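Local coordinates for protein coatomer subunit delta (Saccharomyces cerevisiae, PDB 5FJZ) that forms part of the coatomer coat, which probably mediates retrograde Golgi-to-ER transport of dilysine-tagged proteins, and through this mu-homology domain binds a tryptophan motif of Dsl1, at residues K67-K72 with S235-A240; Q80-L83 with L87-L90. All coordinates share one frame; numbering follows the deposited sequence.

Interaction 1: K67-K72 with S235-A240; sequences KSFQFK and SFTGMA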
ATOM      1  N   LYS A  67      24.040 -17.893  -4.835  1.00 18.13           N
ATOM      2  CA  LYS A  67      22.735 -17.652  -5.448  1.00 23.16           C
ATOM      3  C   LYS A  67      21.608 -17.478  -4.372  1.00 21.10           C
ATOM      4  O   LYS A  67      20.538 -16.943  -4.676  1.00 22.32           O
ATOM      5  CB  LYS A  67      22.419 -18.793  -6.351  1.00 21.39           C
ATOM      6  CG  LYS A  67      23.256 -18.732  -7.641  1.00 26.00           C
ATOM      7  CD  LYS A  67      22.774 -19.753  -8.644  1.00 28.58           C
ATOM      8  CE  LYS A  67      23.694 -19.771  -9.871  1.00 32.14           C
ATOM      9  NZ  LYS A  67      23.139 -20.792 -10.779  1.00 39.94           N
ATOM     10  N   SER A  68      21.817 -18.036  -3.176  1.00 19.52           N
ATOM     11  CA  SER A  68      20.739 -17.959  -2.147  1.00 17.93           C
ATOM     12  C   SER A  68      20.554 -16.491  -1.728  1.00 17.19           C
ATOM     13  O   SER A  68      19.527 -16.188  -1.060  1.00 18.18           O
ATOM     14  CB  SER A  68      21.064 -18.857  -0.932  1.00 18.96           C
ATOM     15  OG  SER A  68      22.232 -18.411  -0.248  1.00 20.09           O
ATOM     16  N   PHE A  69      21.477 -15.594  -2.067  1.00 14.43           N
ATOM     17  CA  PHE A  69      21.322 -14.166  -1.816  1.00 18.87           C
ATOM     18  C   PHE A  69      20.603 -13.341  -2.912  1.00 15.32           C
ATOM     19  O   PHE A  69      20.211 -12.237  -2.628  1.00 16.05           O
ATOM     20  CB  PHE A  69      22.651 -13.517  -1.451  1.00 23.45           C
ATOM     21  CG  PHE A  69      22.993 -13.697  -0.003  1.00 26.64           C
ATOM     22  CD1 PHE A  69      22.514 -12.839   0.940  1.00 25.14           C
ATOM     23  CD2 PHE A  69      23.736 -14.780   0.409  1.00 33.32           C
ATOM     24  CE1 PHE A  69      22.834 -13.027   2.287  1.00 32.62           C
ATOM     25  CE2 PHE A  69      24.078 -14.979   1.748  1.00 34.37           C
ATOM     26  CZ  PHE A  69      23.600 -14.097   2.696  1.00 34.53           C
ATOM     27  N   GLN A  70      20.354 -13.942  -4.063  1.00 18.73           N
ATOM     28  CA  GLN A  70      19.856 -13.289  -5.295  1.00 21.36           C
ATOM     29  C   GLN A  70      20.346 -11.843  -5.378  1.00 19.74           C
ATOM     30  O   GLN A  70      19.528 -10.931  -5.272  1.00 20.27           O
ATOM     31  CB  GLN A  70      18.302 -13.319  -5.321  1.00 24.77           C
ATOM     32  CG  GLN A  70      17.752 -14.535  -5.975  1.00 33.21           C
ATOM     33  CD  GLN A  70      17.719 -14.358  -7.506  1.00 30.74           C
ATOM     34  OE1 GLN A  70      18.756 -14.276  -8.177  1.00 34.02           O
ATOM     35  NE2 GLN A  70      16.530 -14.335  -8.049  1.00 31.47           N
ATOM     36  N   PHE A  71      21.633 -11.671  -5.479  1.00 19.50           N
ATOM     37  CA  PHE A  71      22.285 -10.381  -5.671  1.00 18.88           C
ATOM     38  C   PHE A  71      21.724  -9.795  -6.977  1.00 19.71           C
ATOM     39  O   PHE A  71      21.604 -10.466  -7.990  1.00 21.77           O
ATOM     40  CB  PHE A  71      23.785 -10.491  -5.706  1.00 19.35           C
ATOM     41  CG  PHE A  71      24.446 -10.648  -4.396  1.00 17.44           C
ATOM     42  CD1 PHE A  71      24.436  -9.619  -3.463  1.00 19.60           C
ATOM     43  CD2 PHE A  71      25.073 -11.848  -4.051  1.00 21.63           C
ATOM     44  CE1 PHE A  71      25.033  -9.751  -2.250  1.00 23.12           C
ATOM     45  CE2 PHE A  71      25.691 -11.959  -2.821  1.00 18.49           C
ATOM     46  CZ  PHE A  71      25.684 -10.922  -1.934  1.00 20.65           C
ATOM     47  N   LYS A  72      21.292  -8.563  -6.891  1.00 17.13           N
ATOM     48  CA  LYS A  72      20.586  -7.932  -8.043  1.00 20.78           C
ATOM     49  C   LYS A  72      21.144  -6.550  -8.118  1.00 17.24           C
ATOM     50  O   LYS A  72      21.153  -5.816  -7.126  1.00 15.33           O
ATOM     51  CB  LYS A  72      19.074  -7.937  -7.853  1.00 25.26           C
ATOM     52  CG  LYS A  72      18.307  -7.429  -9.067  1.00 33.34           C
ATOM     53  CD  LYS A  72      16.962  -6.810  -8.682  1.00 43.14           C
ATOM     54  CE  LYS A  72      15.947  -7.877  -8.217  1.00 43.40           C
ATOM     55  NZ  LYS A  72      16.087  -8.260  -6.764  1.00 42.81           N
ATOM     56  N   SER A 235      28.298  -5.422   7.566  1.00 22.80           N
ATOM     57  CA  SER A 235      26.895  -5.699   7.870  1.00 24.67           C
ATOM     58  C   SER A 235      26.702  -7.006   8.604  1.00 22.75           C
ATOM     59  O   SER A 235      27.627  -7.869   8.655  1.00 24.95           O
ATOM     60  CB  SER A 235      26.027  -5.760   6.552  1.00 20.74           C
ATOM     61  OG  SER A 235      26.158  -7.038   5.889  1.00 24.56           O
ATOM     62  N   PHE A 236      25.477  -7.223   9.057  1.00 20.36           N
ATOM     63  CA  PHE A 236      25.041  -8.518   9.603  1.00 20.57           C
ATOM     64  C   PHE A 236      25.453  -9.730   8.748  1.00 22.75           C
ATOM     65  O   PHE A 236      25.881 -10.749   9.272  1.00 25.22           O
ATOM     66  CB  PHE A 236      23.516  -8.548   9.968  1.00 24.54           C
ATOM     67  CG  PHE A 236      23.030  -9.846  10.636  1.00 24.86           C
ATOM     68  CD1 PHE A 236      23.472 -10.233  11.930  1.00 28.40           C
ATOM     69  CD2 PHE A 236      22.063 -10.648  10.022  1.00 31.05           C
ATOM     70  CE1 PHE A 236      22.983 -11.391  12.547  1.00 30.41           C
ATOM     71  CE2 PHE A 236      21.568 -11.815  10.648  1.00 29.22           C
ATOM     72  CZ  PHE A 236      22.034 -12.193  11.892  1.00 28.43           C
ATOM     73  N   THR A 237      25.227  -9.680   7.462  1.00 21.61           N
ATOM     74  CA  THR A 237      25.509 -10.891   6.639  1.00 22.00           C
ATOM     75  C   THR A 237      26.974 -10.866   6.185  1.00 21.41           C
ATOM     76  O   THR A 237      27.384 -11.732   5.432  1.00 23.66           O
ATOM     77  CB  THR A 237      24.626 -10.956   5.420  1.00 22.78           C
ATOM     78  OG1 THR A 237      24.826  -9.742   4.683  1.00 18.63           O
ATOM     79  CG2 THR A 237      23.174 -11.134   5.832  1.00 24.03           C
ATOM     80  N   GLY A 238      27.741  -9.862   6.593  1.00 19.47           N
ATOM     81  CA  GLY A 238      29.148  -9.736   6.120  1.00 21.96           C
ATOM     82  C   GLY A 238      29.438  -8.816   4.958  1.00 21.81           C
ATOM     83  O   GLY A 238      30.550  -8.783   4.480  1.00 23.07           O
ATOM     84  N   MET A 239      28.438  -8.084   4.425  1.00 21.90           N
ATOM     85  CA  MET A 239      28.716  -7.139   3.372  1.00 21.37           C
ATOM     86  C   MET A 239      29.584  -5.979   3.864  1.00 20.92           C
ATOM     87  O   MET A 239      29.387  -5.449   4.954  1.00 18.62           O
ATOM     88  CB  MET A 239      27.336  -6.643   2.779  1.00 22.93           C
ATOM     89  CG  MET A 239      27.359  -5.653   1.554  1.00 24.61           C
ATOM     90  SD  MET A 239      28.249  -6.129   0.052  1.00 30.03           S
ATOM     91  CE  MET A 239      27.295  -7.547  -0.488  1.00 22.35           C
ATOM     92  N   ALA A 240      30.536  -5.589   3.022  1.00 17.43           N
ATOM     93  CA  ALA A 240      31.517  -4.565   3.390  1.00 19.86           C
ATOM     94  C   ALA A 240      32.263  -4.120   2.108  1.00 18.00           C
ATOM     95  O   ALA A 240      32.199  -4.748   1.086  1.00 21.20           O
ATOM     96  CB  ALA A 240      32.505  -5.146   4.397  1.00 21.06           C
TER
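Phe-71 and Met-239 meet because of how each chain turns. In Met-239, CG stands opposite the backbone N (chi1 -177°), and bends at chi2 and chi3 then fold the thioether so that its methyl CE leads. Phe-71 keeps CG beside its own backbone N (chi1 -78°), and the ring, reaching out from the other direction, presents CE1 to that methyl at 3.6 Å, with CZ of the same ring 4.0 Å from CE. The methyl approaches the ring obliquely. A second pair lies alongside: CG2 of Thr-237 touches CE1 of Phe-69 at 4.0 Å, coming in at the ring edge near its plane. The two phenylalanines support each other as well, since CB of Phe-69 rests over one face of the Phe-71 ring, 3.7 Å above its plane and offset toward the rim.

What joins the two loops is plain apolar packing within the mu-homology domain, and polar groups of both find partners within the loop or beyond the contact. A type I turn from Ser-235 to Gly-238 shapes the 235-240 loop, and the Met-239 N-H donates to Ser-235 OG at 2.9 Å. The hydroxyl of Thr-237 is engaged by Glu-21, while the methyl branch CG2 is turned to the edge of Phe-69. Lys-67 NZ forms a salt bridge with Asp-30 of a neighbouring subunit.

Trp-109 of strand 104-113 packs against both Thr-237 and Met-239. The contact joins the loop leading into strand 72-73, outermost in the mixed sheet within this chain, to the loop leading into strand 241-246.

Interaction 2: Q80-L83 with L87-L90; sequences QSFL and LISL
Phe-82 and Ile-88 lie side by side, their side chains pointing the same way, and touch through CD1 of the ring and CD1 of the isoleucine at 3.9 Å. Different torsions bring the two together. Phe-82 leaves the helix with CG opposite its backbone N (chi1 164°), whereas Ile-88 carries CG1 next to its backbone N (chi1 -65°) and bends again at chi2, which brings the terminal methyl back to the ring although its CB starts away from the helix. The methyl meets the ring obliquely. At the ring edge, near its plane, sits the carbonyl O of Leu-87, which also makes a CA-H...O contact of 3.2 Å with CA of Phe-82.

On the neighbouring helical position CB of Ser-81 is directed toward the 87-90 segment and lies 3.7 Å from Ser-89 OG, while the hydroxyl bonds Asp-78. The carbonyl O of Ser-81 accepts a weak hydrogen bond from Leu-87 N, at 3.4 Å but fairly straight (159°), while Leu-87 CB lies 3.7 Å from the same oxygen. Thr-85 OG1 also hydrogen-bonds to this carbonyl.

This is a helix turning straight into a strand in the mu-homology domain, a tight reversal with just three residues between the segments. Strand 87-88 pairs with strand 54-58 through Ile-88 and Leu-56, at the edge of a three-stranded antiparallel sheet, and Ile-88 also packs on Val-106. Phe-82 seats the short helix 79-85 against Leu-58 of that sheet and Leu-107 of the large mixed sheet.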
ATOM      1  N   GLN A  80      27.943  -7.835 -15.066  1.00 41.14           N
ATOM      2  CA  GLN A  80      29.121  -8.697 -15.347  1.00 35.24           C
ATOM      3  C   GLN A  80      30.317  -8.318 -14.542  1.00 33.17           C
ATOM      4  O   GLN A  80      30.987  -9.213 -14.003  1.00 34.06           O
ATOM      5  CB  GLN A  80      29.484  -8.671 -16.839  1.00 39.26           C
ATOM      6  CG  GLN A  80      28.367  -9.098 -17.744  1.00 42.21           C
ATOM      7  CD  GLN A  80      28.095 -10.560 -17.514  1.00 49.52           C
ATOM      8  OE1 GLN A  80      27.709 -10.888 -16.417  1.00 54.24           O
ATOM      9  NE2 GLN A  80      28.348 -11.456 -18.504  1.00 49.08           N
ATOM     10  N   SER A  81      30.612  -7.020 -14.423  1.00 31.98           N
ATOM     11  CA  SER A  81      31.697  -6.556 -13.531  1.00 34.88           C
ATOM     12  C   SER A  81      31.472  -6.871 -12.029  1.00 30.48           C
ATOM     13  O   SER A  81      32.427  -7.115 -11.302  1.00 29.63           O
ATOM     14  CB  SER A  81      31.916  -5.058 -13.624  1.00 37.51           C
ATOM     15  OG  SER A  81      32.365  -4.727 -14.908  1.00 50.04           O
ATOM     16  N   PHE A  82      30.231  -6.828 -11.584  1.00 26.87           N
ATOM     17  CA  PHE A  82      29.957  -7.199 -10.197  1.00 24.42           C
ATOM     18  C   PHE A  82      30.279  -8.689  -9.942  1.00 26.93           C
ATOM     19  O   PHE A  82      30.968  -9.097  -8.963  1.00 30.06           O
ATOM     20  CB  PHE A  82      28.481  -6.905  -9.895  1.00 23.84           C
ATOM     21  CG  PHE A  82      28.014  -7.586  -8.661  1.00 21.45           C
ATOM     22  CD1 PHE A  82      28.379  -7.083  -7.405  1.00 24.93           C
ATOM     23  CD2 PHE A  82      27.209  -8.698  -8.731  1.00 20.91           C
ATOM     24  CE1 PHE A  82      27.918  -7.701  -6.239  1.00 21.48           C
ATOM     25  CE2 PHE A  82      26.754  -9.308  -7.574  1.00 21.01           C
ATOM     26  CZ  PHE A  82      27.143  -8.826  -6.348  1.00 20.96           C
ATOM     27  N   LEU A  83      29.785  -9.506 -10.857  1.00 23.86           N
ATOM     28  CA  LEU A  83      29.989 -10.953 -10.787  1.00 30.39           C
ATOM     29  C   LEU A  83      31.460 -11.363 -10.987  1.00 34.31           C
ATOM     30  O   LEU A  83      31.978 -12.222 -10.251  1.00 35.65           O
ATOM     31  CB  LEU A  83      29.144 -11.649 -11.850  1.00 32.34           C
ATOM     32  CG  LEU A  83      27.837 -12.357 -11.537  1.00 34.02           C
ATOM     33  CD1 LEU A  83      27.257 -11.989 -10.195  1.00 35.90           C
ATOM     34  CD2 LEU A  83      26.809 -12.272 -12.695  1.00 29.61           C
ATOM     35  N   LEU A  87      32.932  -5.616  -8.328  1.00 24.68           N
ATOM     36  CA  LEU A  87      33.083  -4.185  -8.661  1.00 28.16           C
ATOM     37  C   LEU A  87      31.722  -3.610  -8.950  1.00 21.46           C
ATOM     38  O   LEU A  87      30.905  -4.265  -9.549  1.00 28.16           O
ATOM     39  CB  LEU A  87      33.980  -4.068  -9.880  1.00 31.08           C
ATOM     40  CG  LEU A  87      34.568  -2.681 -10.069  1.00 36.68           C
ATOM     41  CD1 LEU A  87      35.562  -2.350  -8.944  1.00 37.27           C
ATOM     42  CD2 LEU A  87      35.231  -2.684 -11.448  1.00 38.37           C
ATOM     43  N   ILE A  88      31.421  -2.485  -8.320  1.00 27.14           N
ATOM     44  CA  ILE A  88      30.204  -1.746  -8.631  1.00 25.74           C
ATOM     45  C   ILE A  88      30.657  -0.611  -9.560  1.00 23.34           C
ATOM     46  O   ILE A  88      31.389   0.259  -9.112  1.00 29.14           O
ATOM     47  CB  ILE A  88      29.566  -1.170  -7.350  1.00 23.45           C
ATOM     48  CG1 ILE A  88      29.075  -2.286  -6.403  1.00 24.18           C
ATOM     49  CG2 ILE A  88      28.406  -0.254  -7.649  1.00 25.16           C
ATOM     50  CD1 ILE A  88      28.075  -3.251  -7.008  1.00 27.98           C
ATOM     51  N   SER A  89      30.091  -0.604 -10.755  1.00 23.54           N
ATOM     52  CA  SER A  89      30.500   0.283 -11.862  1.00 27.52           C
ATOM     53  C   SER A  89      29.295   0.463 -12.756  1.00 25.12           C
ATOM     54  O   SER A  89      28.439  -0.428 -12.838  1.00 25.17           O
ATOM     55  CB  SER A  89      31.649  -0.346 -12.652  1.00 28.15           C
ATOM     56  OG  SER A  89      31.188  -1.465 -13.429  1.00 27.86           O
ATOM     57  N   LEU A  90      29.223   1.592 -13.472  1.00 28.87           N
ATOM     58  CA  LEU A  90      28.103   1.836 -14.412  1.00 28.15           C
ATOM     59  C   LEU A  90      28.152   0.972 -15.666  1.00 27.85           C
ATOM     60  O   LEU A  90      29.219   0.669 -16.162  1.00 28.79           O
ATOM     61  CB  LEU A  90      28.049   3.326 -14.772  1.00 29.11           C
ATOM     62  CG  LEU A  90      27.666   4.197 -13.579  1.00 30.74           C
ATOM     63  CD1 LEU A  90      27.919   5.648 -13.891  1.00 36.24           C
ATOM     64  CD2 LEU A  90      26.207   4.006 -13.209  1.00 35.08           C
TER

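The two contacts, whose centres are about 15 Å apart, illustrate how loops, a short helix and an edge strand can be packed together in a mostly beta domain. Along the chain the order is 67-72, 80-83, 87-90 and finally 235-240, so interaction 2 is local and falls within the long excursion that interaction 1 brings together. They touch directly: CB of Phe-71 lies 3.7 Å from CE2 of Phe-82. Both also pack on strand 104-113 of the mixed sheet. Segments 67-72, 80-83 and 87-90 belong to the region that interacts with Dsl1; Lys-72 and Leu-90, at the ends of their segments and outside the two contacts, each pack on an aromatic side chain of the bound peptide.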